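Local coordinates for protein phosphoethanolamine N-methyltransferase 1 (Haemonchus contortus, PDB 4KRG) that probably transfers a methyl group from S-adenosylmethionine to the amino nitrogen of phosphoethanolamine, an early step of phosphocholine synthesis in nematodes, at residues A[65-73]-A[91-102]; A[131-140]-A[184-195]. One frame throughout, in Å; residues are numbered along the deposited sequence.

Contact 1 of 2, residues A[65-73]-A[91-102]. With SAH (S-adenosyl-L-homocysteine), chain D.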
loop_
_atom_site.group_PDB
_atom_site.type_symbol
_atom_site.label_atom_id
_atom_site.label_comp_id
_atom_site.label_asym_id
_atom_site.label_seq_id
_atom_site.Cartn_x
_atom_site.Cartn_y
_atom_site.Cartn_z
ATOM N N GLY A 65 9.166 2.197 18.446
ATOM C CA GLY A 65 8.340 3.394 18.471
ATOM C C GLY A 65 6.976 3.048 19.033
ATOM O O GLY A 65 5.956 3.601 18.630
ATOM N N ALA A 66 6.973 2.117 19.982
ATOM C CA ALA A 66 5.746 1.544 20.534
ATOM C C ALA A 66 4.930 2.523 21.368
ATOM O O ALA A 66 3.751 2.276 21.627
ATOM C CB ALA A 66 6.081 0.330 21.377
ATOM N N GLY A 67 5.559 3.610 21.811
ATOM C CA GLY A 67 4.899 4.574 22.679
ATOM C C GLY A 67 4.290 3.909 23.906
ATOM O O GLY A 67 4.912 3.046 24.524
ATOM N N ILE A 68 3.056 4.283 24.237
ATOM C CA ILE A 68 2.375 3.742 25.410
ATOM C C ILE A 68 1.986 2.275 25.226
ATOM O O ILE A 68 1.404 1.658 26.124
ATOM C CB ILE A 68 1.132 4.564 25.780
ATOM C CG1 ILE A 68 0.081 4.485 24.666
ATOM C CG2 ILE A 68 1.522 6.006 26.093
ATOM C CD1 ILE A 68 -1.232 5.179 25.012
ATOM N N GLY A 69 2.281 1.742 24.045
ATOM C CA GLY A 69 2.258 0.312 23.808
ATOM C C GLY A 69 0.938 -0.313 23.431
ATOM O O GLY A 69 0.721 -1.494 23.712
ATOM N N ARG A 70 0.053 0.440 22.786
ATOM C CA ARG A 70 -1.260 -0.119 22.457
ATOM C C ARG A 70 -1.189 -1.354 21.545
ATOM O O ARG A 70 -2.050 -2.217 21.606
ATOM C CB ARG A 70 -2.212 0.948 21.911
ATOM C CG ARG A 70 -1.714 1.664 20.696
ATOM C CD ARG A 70 -2.577 2.868 20.340
ATOM N NE ARG A 70 -2.220 3.321 19.006
ATOM C CZ ARG A 70 -2.871 3.013 17.890
ATOM N NH1 ARG A 70 -3.963 2.263 17.914
ATOM N NH2 ARG A 70 -2.423 3.470 16.742
ATOM N N PHE A 71 -0.157 -1.447 20.717
ATOM C CA PHE A 71 0.063 -2.661 19.937
ATOM C C PHE A 71 0.809 -3.717 20.751
ATOM O O PHE A 71 0.484 -4.904 20.682
ATOM C CB PHE A 71 0.830 -2.352 18.652
ATOM C CG PHE A 71 0.040 -1.567 17.652
ATOM C CD1 PHE A 71 -0.988 -2.166 16.944
ATOM C CD2 PHE A 71 0.327 -0.235 17.414
ATOM C CE1 PHE A 71 -1.726 -1.445 16.010
ATOM C CE2 PHE A 71 -0.406 0.490 16.479
ATOM C CZ PHE A 71 -1.434 -0.121 15.781
ATOM N N THR A 72 1.815 -3.278 21.505
ATOM C CA THR A 72 2.608 -4.173 22.349
ATOM C C THR A 72 1.704 -5.032 23.212
ATOM O O THR A 72 1.905 -6.239 23.330
ATOM C CB THR A 72 3.584 -3.381 23.244
ATOM O OG1 THR A 72 4.632 -2.842 22.435
ATOM C CG2 THR A 72 4.197 -4.275 24.307
ATOM N N THR A 73 0.687 -4.399 23.785
ATOM C CA THR A 73 -0.275 -5.072 24.645
ATOM C C THR A 73 -0.883 -6.311 23.986
ATOM O O THR A 73 -0.960 -7.369 24.603
ATOM C CB THR A 73 -1.391 -4.102 25.074
ATOM O OG1 THR A 73 -0.824 -3.058 25.875
ATOM C CG2 THR A 73 -2.444 -4.827 25.882
ATOM N N PHE A 91 6.376 7.661 27.944
ATOM C CA PHE A 91 5.564 6.754 27.135
ATOM C C PHE A 91 5.868 5.310 27.518
ATOM O O PHE A 91 4.954 4.523 27.761
ATOM C CB PHE A 91 5.795 6.981 25.633
ATOM C CG PHE A 91 5.259 8.299 25.120
ATOM C CD1 PHE A 91 4.471 9.120 25.919
ATOM C CD2 PHE A 91 5.543 8.713 23.825
ATOM C CE1 PHE A 91 3.978 10.326 25.435
ATOM C CE2 PHE A 91 5.060 9.918 23.343
ATOM C CZ PHE A 91 4.275 10.722 24.150
ATOM N N ILE A 92 7.155 4.978 27.587
ATOM C CA ILE A 92 7.589 3.647 28.005
ATOM C C ILE A 92 7.095 3.355 29.420
ATOM O O ILE A 92 6.677 2.233 29.728
ATOM C CB ILE A 92 9.122 3.502 27.933
ATOM C CG1 ILE A 92 9.568 3.225 26.495
ATOM C CG2 ILE A 92 9.606 2.389 28.842
ATOM C CD1 ILE A 92 9.023 1.921 25.906
ATOM N N GLU A 93 7.135 4.368 30.281
ATOM C CA GLU A 93 6.627 4.217 31.639
ATOM C C GLU A 93 5.133 3.899 31.654
ATOM O O GLU A 93 4.694 3.016 32.381
ATOM C CB GLU A 93 6.950 5.454 32.478
ATOM C CG GLU A 93 8.427 5.593 32.781
ATOM C CD GLU A 93 8.778 6.939 33.363
ATOM O OE1 GLU A 93 7.907 7.837 33.363
ATOM O OE2 GLU A 93 9.930 7.101 33.820
ATOM N N LYS A 94 4.357 4.612 30.845
ATOM C CA LYS A 94 2.928 4.314 30.712
ATOM C C LYS A 94 2.708 2.911 30.117
ATOM O O LYS A 94 1.802 2.194 30.529
ATOM C CB LYS A 94 2.227 5.403 29.890
ATOM C CG LYS A 94 0.752 5.154 29.602
ATOM C CD LYS A 94 -0.029 4.780 30.855
ATOM C CE LYS A 94 -1.112 5.796 31.159
ATOM N NZ LYS A 94 -2.164 5.224 32.046
ATOM N N ASN A 95 3.555 2.531 29.162
ATOM C CA ASN A 95 3.563 1.193 28.564
ATOM C C ASN A 95 3.715 0.110 29.641
ATOM O O ASN A 95 2.939 -0.850 29.697
ATOM C CB ASN A 95 4.727 1.122 27.564
ATOM C CG ASN A 95 4.573 0.029 26.526
ATOM O OD1 ASN A 95 3.915 -0.986 26.752
ATOM N ND2 ASN A 95 5.209 0.231 25.375
ATOM N N GLN A 96 4.712 0.280 30.505
ATOM C CA GLN A 96 4.972 -0.660 31.604
ATOM C C GLN A 96 3.853 -0.739 32.634
ATOM O O GLN A 96 3.697 -1.751 33.310
ATOM C CB GLN A 96 6.272 -0.295 32.326
ATOM C CG GLN A 96 7.522 -0.398 31.478
ATOM C CD GLN A 96 8.742 0.140 32.187
ATOM O OE1 GLN A 96 9.050 1.329 32.094
ATOM N NE2 GLN A 96 9.438 -0.730 32.917
ATOM N N GLU A 97 3.096 0.339 32.780
ATOM C CA GLU A 97 2.001 0.364 33.741
ATOM C C GLU A 97 0.804 -0.405 33.193
ATOM O O GLU A 97 0.255 -1.278 33.866
ATOM C CB GLU A 97 1.610 1.804 34.063
ATOM C CG GLU A 97 0.466 1.941 35.047
ATOM C CD GLU A 97 0.203 3.387 35.434
ATOM O OE1 GLU A 97 1.102 4.236 35.235
ATOM O OE2 GLU A 97 -0.904 3.674 35.936
ATOM N N ARG A 98 0.418 -0.086 31.961
ATOM C CA ARG A 98 -0.700 -0.743 31.295
ATOM C C ARG A 98 -0.458 -2.243 31.192
ATOM O O ARG A 98 -1.382 -3.043 31.316
ATOM C CB ARG A 98 -0.889 -0.162 29.890
ATOM C CG ARG A 98 -1.174 1.339 29.846
ATOM C CD ARG A 98 -1.182 1.864 28.413
ATOM N NE ARG A 98 -2.146 1.150 27.581
ATOM C CZ ARG A 98 -1.823 0.296 26.614
ATOM N NH1 ARG A 98 -0.552 0.056 26.338
ATOM N NH2 ARG A 98 -2.775 -0.316 25.924
ATOM N N ASN A 99 0.797 -2.613 30.972
ATOM C CA ASN A 99 1.159 -4.001 30.709
ATOM C C ASN A 99 1.817 -4.699 31.897
ATOM O O ASN A 99 2.511 -5.703 31.730
ATOM C CB ASN A 99 2.071 -4.072 29.482
ATOM C CG ASN A 99 1.364 -3.647 28.214
ATOM O OD1 ASN A 99 0.196 -3.983 28.005
ATOM N ND2 ASN A 99 2.062 -2.898 27.364
ATOM N N ALA A 100 1.584 -4.170 33.095
ATOM C CA ALA A 100 2.160 -4.740 34.309
ATOM C C ALA A 100 1.674 -6.163 34.554
ATOM O O ALA A 100 2.306 -6.931 35.274
ATOM C CB ALA A 100 1.851 -3.860 35.504
ATOM N N HIS A 101 0.543 -6.511 33.953
ATOM C CA HIS A 101 -0.036 -7.834 34.146
ATOM C C HIS A 101 0.604 -8.889 33.246
ATOM O O HIS A 101 0.292 -10.078 33.352
ATOM C CB HIS A 101 -1.543 -7.792 33.904
ATOM C CG HIS A 101 -1.921 -7.383 32.517
ATOM N ND1 HIS A 101 -1.641 -6.137 32.001
ATOM C CD2 HIS A 101 -2.572 -8.056 31.538
ATOM C CE1 HIS A 101 -2.098 -6.059 30.766
ATOM N NE2 HIS A 101 -2.668 -7.210 30.459
HETATM N N MSE A 102 1.502 -8.461 32.364
HETATM C CA MSE A 102 2.125 -9.396 31.436
HETATM C C MSE A 102 3.597 -9.616 31.749
HETATM O O MSE A 102 4.243 -8.765 32.349
HETATM C CB MSE A 102 1.937 -8.918 30.005
HETATM C CG MSE A 102 0.494 -8.600 29.714
HETATM SE SE MSE A 102 0.184 -8.194 27.858
HETATM C CE MSE A 102 0.313 -9.993 27.142
HETATM N N SAH D . 3.452 3.340 17.168
HETATM C CA SAH D . 2.584 3.813 18.258
HETATM C CB SAH D . 2.882 5.332 18.505
HETATM C CG SAH D . 2.744 6.201 17.257
HETATM S SD SAH D . 3.303 7.919 17.442
HETATM C C SAH D . 1.161 3.586 17.940
HETATM O O SAH D . 0.774 3.665 16.784
HETATM O OXT SAH D . 0.352 3.633 18.842
HETATM C "C5'" SAH D . 5.110 7.849 17.323
HETATM C "C4'" SAH D . 5.851 7.143 18.321
HETATM O "O4'" SAH D . 7.171 6.823 17.807
HETATM C "C3'" SAH D . 6.061 7.970 19.525
HETATM O "O3'" SAH D . 5.973 7.154 20.671
HETATM C "C2'" SAH D . 7.421 8.469 19.386
HETATM O "O2'" SAH D . 7.989 8.740 20.637
HETATM C "C1'" SAH D . 8.106 7.348 18.699
HETATM N N9 SAH D . 9.357 7.755 17.969
HETATM C C8 SAH D . 9.469 8.637 16.968
HETATM N N7 SAH D . 10.726 8.579 16.525
HETATM C C5 SAH D . 11.408 7.671 17.226
HETATM C C6 SAH D . 12.735 7.210 17.193
HETATM N N6 SAH D . 13.648 7.714 16.298
HETATM N N1 SAH D . 13.093 6.252 18.067
HETATM C C2 SAH D . 12.234 5.744 18.943
HETATM N N3 SAH D . 10.959 6.167 18.998
HETATM C C4 SAH D . 10.523 7.121 18.156
HETATM O O HOH W 1 -3.875 -1.902 23.588
#
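The R98 guanidinium turns an edge to the loop: I68 O lies near its plane, 2.5 Å from NH1 in a weak, bent bond, while a water at its edge accepts weakly from NH2 and donates to R70 O. The F91 ring meets G67 CA and I68 CG2 obliquely, and its CD2 comes within 3.5 Å of SAH O3'. On the loop side, the R70 guanidinium has F71 CE2 over one face and the cofactor carboxylate at its edge; NE donates to SAH OXT (2.6 Å). I68 and K94 run alongside each other, CG2 against CG (3.7 Å). With CG roughly anti to the backbone N (chi1 -159°), the N95 amide lies along the turn 66-69: ND2 gives G67 O a weak bond (3.0 Å) and lies 3.3 Å from G69 CA; G69, lacking a side chain, leaves room for the amide oxygen OD1. T73 OG1 donates to N99 OD1 (2.5 Å) in the carbonyl plane, on a lone pair. T72 OG1 is hydrogen-bonded to S84 and D63. Helix 89-98 backs the glycine-rich GxGxG loop, the cofactor-binding motif between strand 60-64 and helix 70-78 of Rossmann-like methyltransferases, whose G65 O accepts the SAH amino group.

Contact 2 of 2, residues A[131-140]-A[184-195]. With OPE (phosphoric acid mono-(2-amino-ethyl) ester), chain C; SAH (S-adenosyl-L-homocysteine), chain D.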
loop_
_atom_site.group_PDB
_atom_site.type_symbol
_atom_site.label_atom_id
_atom_site.label_comp_id
_atom_site.label_asym_id
_atom_site.label_seq_id
_atom_site.Cartn_x
_atom_site.Cartn_y
_atom_site.Cartn_z
HETATM N N MSE A 131 8.678 5.788 10.158
HETATM C CA MSE A 131 9.559 6.267 9.088
HETATM C C MSE A 131 9.385 7.763 8.818
HETATM O O MSE A 131 10.335 8.458 8.465
HETATM C CB MSE A 131 9.332 5.490 7.785
HETATM C CG MSE A 131 9.535 3.983 7.856
HETATM SE SE MSE A 131 11.321 3.468 8.471
HETATM C CE MSE A 131 10.892 3.279 10.379
HETATM N N MSE A 132 8.159 8.247 8.987
HETATM C CA MSE A 132 7.834 9.655 8.782
HETATM C C MSE A 132 8.556 10.553 9.791
HETATM O O MSE A 132 8.611 11.768 9.609
HETATM C CB MSE A 132 6.326 9.847 8.912
HETATM C CG MSE A 132 5.815 9.354 10.247
HETATM SE SE MSE A 132 3.910 8.909 10.274
HETATM C CE MSE A 132 3.187 10.714 10.449
ATOM N N TYR A 133 9.098 9.954 10.854
ATOM C CA TYR A 133 9.859 10.701 11.855
ATOM C C TYR A 133 11.367 10.458 11.727
ATOM O O TYR A 133 12.134 10.782 12.636
ATOM C CB TYR A 133 9.374 10.374 13.276
ATOM C CG TYR A 133 7.902 10.644 13.498
ATOM C CD1 TYR A 133 7.398 11.935 13.432
ATOM C CD2 TYR A 133 7.018 9.609 13.786
ATOM C CE1 TYR A 133 6.049 12.186 13.631
ATOM C CE2 TYR A 133 5.665 9.853 13.992
ATOM C CZ TYR A 133 5.191 11.145 13.912
ATOM O OH TYR A 133 3.855 11.401 14.100
ATOM N N LEU A 134 11.781 9.894 10.595
ATOM C CA LEU A 134 13.195 9.685 10.288
ATOM C C LEU A 134 13.568 10.411 8.996
ATOM O O LEU A 134 12.711 10.644 8.156
ATOM C CB LEU A 134 13.498 8.195 10.128
ATOM C CG LEU A 134 13.239 7.290 11.331
ATOM C CD1 LEU A 134 13.587 5.845 11.012
ATOM C CD2 LEU A 134 14.028 7.760 12.525
ATOM N N SER A 135 14.841 10.766 8.828
ATOM C CA SER A 135 15.291 11.353 7.565
ATOM C C SER A 135 15.372 10.249 6.527
ATOM O O SER A 135 15.328 9.071 6.873
ATOM C CB SER A 135 16.658 12.007 7.720
ATOM O OG SER A 135 17.639 11.027 8.007
ATOM N N ASP A 136 15.486 10.631 5.259
ATOM C CA ASP A 136 15.606 9.658 4.180
ATOM C C ASP A 136 16.765 8.691 4.398
ATOM O O ASP A 136 16.627 7.491 4.164
ATOM C CB ASP A 136 15.769 10.365 2.829
ATOM C CG ASP A 136 14.457 10.855 2.262
ATOM O OD1 ASP A 136 13.462 10.920 3.010
ATOM O OD2 ASP A 136 14.426 11.184 1.059
ATOM N N ARG A 137 17.906 9.200 4.853
ATOM C CA ARG A 137 19.051 8.324 5.067
ATOM C C ARG A 137 18.793 7.358 6.217
ATOM O O ARG A 137 19.147 6.182 6.140
ATOM C CB ARG A 137 20.338 9.111 5.320
ATOM C CG ARG A 137 21.579 8.246 5.162
ATOM C CD ARG A 137 22.876 9.027 5.331
ATOM N NE ARG A 137 24.039 8.203 5.005
ATOM C CZ ARG A 137 24.709 8.275 3.859
ATOM N NH1 ARG A 137 24.347 9.146 2.929
ATOM N NH2 ARG A 137 25.749 7.480 3.648
ATOM N N GLU A 138 18.160 7.855 7.276
ATOM C CA GLU A 138 17.817 7.031 8.433
ATOM C C GLU A 138 16.802 5.931 8.113
ATOM O O GLU A 138 16.898 4.826 8.650
ATOM C CB GLU A 138 17.308 7.908 9.578
ATOM C CG GLU A 138 18.384 8.793 10.185
ATOM C CD GLU A 138 17.822 9.911 11.046
ATOM O OE1 GLU A 138 16.592 10.147 11.011
ATOM O OE2 GLU A 138 18.613 10.557 11.761
ATOM N N VAL A 139 15.829 6.238 7.255
ATOM C CA VAL A 139 14.853 5.245 6.815
ATOM C C VAL A 139 15.572 4.069 6.160
ATOM O O VAL A 139 15.307 2.906 6.476
ATOM C CB VAL A 139 13.827 5.846 5.824
ATOM C CG1 VAL A 139 13.006 4.746 5.164
ATOM C CG2 VAL A 139 12.902 6.815 6.538
ATOM N N ILE A 140 16.500 4.380 5.264
ATOM C CA ILE A 140 17.268 3.356 4.568
ATOM C C ILE A 140 18.116 2.569 5.567
ATOM O O ILE A 140 18.148 1.337 5.538
ATOM C CB ILE A 140 18.153 3.975 3.471
ATOM C CG1 ILE A 140 17.273 4.640 2.410
ATOM C CG2 ILE A 140 19.027 2.914 2.835
ATOM C CD1 ILE A 140 17.981 5.682 1.566
ATOM N N THR A 184 7.373 16.549 10.477
ATOM C CA THR A 184 7.074 15.229 9.938
ATOM C C THR A 184 7.336 15.123 8.430
ATOM O O THR A 184 7.084 16.064 7.675
ATOM C CB THR A 184 5.617 14.858 10.243
ATOM O OG1 THR A 184 5.348 15.120 11.626
ATOM C CG2 THR A 184 5.357 13.401 9.939
ATOM N N HIS A 185 7.865 13.976 8.009
ATOM C CA HIS A 185 8.077 13.679 6.599
ATOM C C HIS A 185 6.883 12.909 6.054
ATOM O O HIS A 185 6.743 11.715 6.312
ATOM C CB HIS A 185 9.320 12.808 6.418
ATOM C CG HIS A 185 10.612 13.498 6.748
ATOM N ND1 HIS A 185 11.294 14.270 5.841
ATOM C CD2 HIS A 185 11.354 13.496 7.884
ATOM C CE1 HIS A 185 12.401 14.731 6.399
ATOM N NE2 HIS A 185 12.460 14.278 7.637
ATOM N N TYR A 186 6.024 13.585 5.299
ATOM C CA TYR A 186 4.886 12.919 4.666
ATOM C C TYR A 186 5.248 12.531 3.240
ATOM O O TYR A 186 5.045 13.300 2.302
ATOM C CB TYR A 186 3.650 13.822 4.697
ATOM C CG TYR A 186 3.255 14.216 6.097
ATOM C CD1 TYR A 186 2.657 13.303 6.949
ATOM C CD2 TYR A 186 3.497 15.497 6.571
ATOM C CE1 TYR A 186 2.305 13.653 8.236
ATOM C CE2 TYR A 186 3.143 15.859 7.856
ATOM C CZ TYR A 186 2.548 14.934 8.679
ATOM O OH TYR A 186 2.199 15.282 9.958
ATOM N N ARG A 187 5.801 11.333 3.087
ATOM C CA ARG A 187 6.308 10.883 1.794
ATOM C C ARG A 187 5.193 10.302 0.935
ATOM O O ARG A 187 4.122 9.986 1.440
ATOM C CB ARG A 187 7.408 9.839 1.996
ATOM C CG ARG A 187 8.574 10.336 2.846
ATOM C CD ARG A 187 9.711 9.341 2.892
ATOM N NE ARG A 187 10.868 9.890 3.595
ATOM C CZ ARG A 187 11.084 9.764 4.899
ATOM N NH1 ARG A 187 10.224 9.097 5.646
ATOM N NH2 ARG A 187 12.158 10.308 5.452
ATOM N N PHE A 188 5.446 10.164 -0.361
ATOM C CA PHE A 188 4.506 9.484 -1.243
ATOM C C PHE A 188 4.548 7.986 -0.972
ATOM O O PHE A 188 5.623 7.425 -0.769
ATOM C CB PHE A 188 4.884 9.712 -2.703
ATOM C CG PHE A 188 5.061 11.151 -3.073
ATOM C CD1 PHE A 188 4.253 12.133 -2.522
ATOM C CD2 PHE A 188 6.032 11.517 -3.986
ATOM C CE1 PHE A 188 4.419 13.463 -2.875
ATOM C CE2 PHE A 188 6.201 12.839 -4.349
ATOM C CZ PHE A 188 5.395 13.815 -3.791
ATOM N N SER A 189 3.380 7.346 -0.984
ATOM C CA SER A 189 3.264 5.904 -0.750
ATOM C C SER A 189 4.146 5.097 -1.687
ATOM O O SER A 189 4.704 4.073 -1.300
ATOM C CB SER A 189 1.818 5.456 -0.931
ATOM O OG SER A 189 1.298 5.953 -2.148
ATOM N N SER A 190 4.264 5.565 -2.925
ATOM C CA SER A 190 5.042 4.865 -3.944
ATOM C C SER A 190 6.526 4.753 -3.579
ATOM O O SER A 190 7.196 3.792 -3.961
ATOM C CB SER A 190 4.877 5.559 -5.291
ATOM O OG SER A 190 5.148 6.938 -5.171
ATOM N N LEU A 191 7.031 5.729 -2.832
ATOM C CA LEU A 191 8.442 5.760 -2.459
ATOM C C LEU A 191 8.785 4.677 -1.446
ATOM O O LEU A 191 9.875 4.097 -1.468
ATOM C CB LEU A 191 8.807 7.126 -1.888
ATOM C CG LEU A 191 8.554 8.290 -2.841
ATOM C CD1 LEU A 191 9.079 9.587 -2.260
ATOM C CD2 LEU A 191 9.200 8.013 -4.176
ATOM N N TYR A 192 7.860 4.422 -0.534
ATOM C CA TYR A 192 8.074 3.372 0.436
ATOM C C TYR A 192 8.102 2.027 -0.281
ATOM O O TYR A 192 9.025 1.246 -0.093
ATOM C CB TYR A 192 6.998 3.419 1.510
ATOM C CG TYR A 192 7.139 4.576 2.475
ATOM C CD1 TYR A 192 8.271 4.701 3.275
ATOM C CD2 TYR A 192 6.130 5.521 2.617
ATOM C CE1 TYR A 192 8.398 5.742 4.176
ATOM C CE2 TYR A 192 6.246 6.560 3.523
ATOM C CZ TYR A 192 7.383 6.662 4.296
ATOM O OH TYR A 192 7.513 7.696 5.185
ATOM N N ILE A 193 7.110 1.775 -1.132
ATOM C CA ILE A 193 7.042 0.509 -1.866
ATOM C C ILE A 193 8.302 0.284 -2.703
ATOM O O ILE A 193 8.910 -0.781 -2.643
ATOM C CB ILE A 193 5.805 0.433 -2.787
ATOM C CG1 ILE A 193 4.517 0.637 -1.985
ATOM C CG2 ILE A 193 5.769 -0.898 -3.517
ATOM C CD1 ILE A 193 3.315 0.990 -2.853
ATOM N N LYS A 194 8.705 1.293 -3.467
ATOM C CA LYS A 194 9.881 1.169 -4.325
ATOM C C LYS A 194 11.167 0.962 -3.531
ATOM O O LYS A 194 12.012 0.162 -3.922
ATOM C CB LYS A 194 10.000 2.364 -5.278
ATOM C CG LYS A 194 8.891 2.413 -6.331
ATOM C CD LYS A 194 9.143 3.465 -7.406
ATOM C CE LYS A 194 10.228 3.036 -8.382
ATOM N NZ LYS A 194 9.894 1.751 -9.051
ATOM N N LEU A 195 11.312 1.669 -2.416
ATOM C CA LEU A 195 12.502 1.495 -1.582
ATOM C C LEU A 195 12.591 0.065 -1.079
ATOM O O LEU A 195 13.635 -0.558 -1.153
ATOM C CB LEU A 195 12.506 2.468 -0.404
ATOM C CG LEU A 195 13.649 2.252 0.596
ATOM C CD1 LEU A 195 14.995 2.297 -0.110
ATOM C CD2 LEU A 195 13.604 3.274 1.711
HETATM C CA OPE C . -0.264 10.595 13.273
HETATM C CB OPE C . 0.159 10.030 14.590
HETATM O O1 OPE C . -1.280 12.952 11.978
HETATM O O2 OPE C . 0.023 11.720 10.307
HETATM O O3 OPE C . 1.079 13.647 11.484
HETATM O O4 OPE C . 0.599 11.518 12.717
HETATM N N OPE C . 1.494 9.501 14.680
HETATM P P OPE C . 0.109 12.492 11.599
HETATM N N SAH D . 3.452 3.340 17.168
HETATM C CA SAH D . 2.584 3.813 18.258
HETATM C CB SAH D . 2.882 5.332 18.505
HETATM C CG SAH D . 2.744 6.201 17.257
HETATM S SD SAH D . 3.303 7.919 17.442
HETATM C C SAH D . 1.161 3.586 17.940
HETATM O O SAH D . 0.774 3.665 16.784
HETATM O OXT SAH D . 0.352 3.633 18.842
HETATM C "C5'" SAH D . 5.110 7.849 17.323
HETATM C "C4'" SAH D . 5.851 7.143 18.321
HETATM O "O4'" SAH D . 7.171 6.823 17.807
HETATM C "C3'" SAH D . 6.061 7.970 19.525
HETATM O "O3'" SAH D . 5.973 7.154 20.671
HETATM C "C2'" SAH D . 7.421 8.469 19.386
HETATM O "O2'" SAH D . 7.989 8.740 20.637
HETATM C "C1'" SAH D . 8.106 7.348 18.699
HETATM N N9 SAH D . 9.357 7.755 17.969
HETATM C C8 SAH D . 9.469 8.637 16.968
HETATM N N7 SAH D . 10.726 8.579 16.525
HETATM C C5 SAH D . 11.408 7.671 17.226
HETATM C C6 SAH D . 12.735 7.210 17.193
HETATM N N6 SAH D . 13.648 7.714 16.298
HETATM N N1 SAH D . 13.093 6.252 18.067
HETATM C C2 SAH D . 12.234 5.744 18.943
HETATM N N3 SAH D . 10.959 6.167 18.998
HETATM C C4 SAH D . 10.523 7.121 18.156
HETATM O O HOH W 2 3.136 13.758 13.110
#
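R187 passes D136 in the opposite direction, and its guanidinium fits the turn leading into helix 136-149, whose start carries a capping box of S135 and E138. The arginine is extended from CG to NE, which carries the flat group to four acceptors around its rim. NE and NH2 both grip D136 OD1 side-on in a salt bridge (2.9 and 2.8 Å), the carboxylate plane tilted 45° from the guanidinium; the aspartate's other oxygen is bonded to S257. NH2 also donates to L134 O (2.8 Å); NH1 donates to Y192 OH of its own segment and to M131 O from above the carbonyl plane, across from L134 N on the other face. V139 CG2 covers one face of the guanidinium and H185 CB the opposite one, so the buried charge lies flat between carbons. V139 CG1 and I140 CG1 pack on L195 CD2, joining helices 136-149 and 189-198. At the substrate end, H185 N bonds M132 O, tying the start of 184-195 to the 3-10 turn 131-132. M132, here selenomethionine, lies alongside T184, pointing the same way, CE pressed to CG2 at 3.5 Å. Phosphoethanolamine is held from both segments: its amine donates to Y133 OH (3.1 Å), and Y186 OH donates to O3 (2.5 Å), the phosphate oxygen lying at the edge of the tyrosine ring, in its plane.

How the contacts relate
Contacts 1 and 2 follow one another along the chain, their centres 26 Å apart and their nearest atoms about 8 Å apart, and SAH spans the gap. Contact 1 holds the amino-acid end and reaches the ribose. Contact 2 approaches the other parts: L134 CD2 lies 3.8 Å from SAH N6 of the adenine, and Y133 CE2 3.9 Å from SAH C5', beside the sulfur. Of the two, contact 2 also binds phosphoethanolamine, whose site S161, S166 and H176 help complete; OPE N is 3.7 Å from SAH SD, consistent with methyl transfer between them. Segments 65-73 and 131-140 approach one cofactor from different parts of the methyltransferase fold, while 184-195 adds the phosphate side.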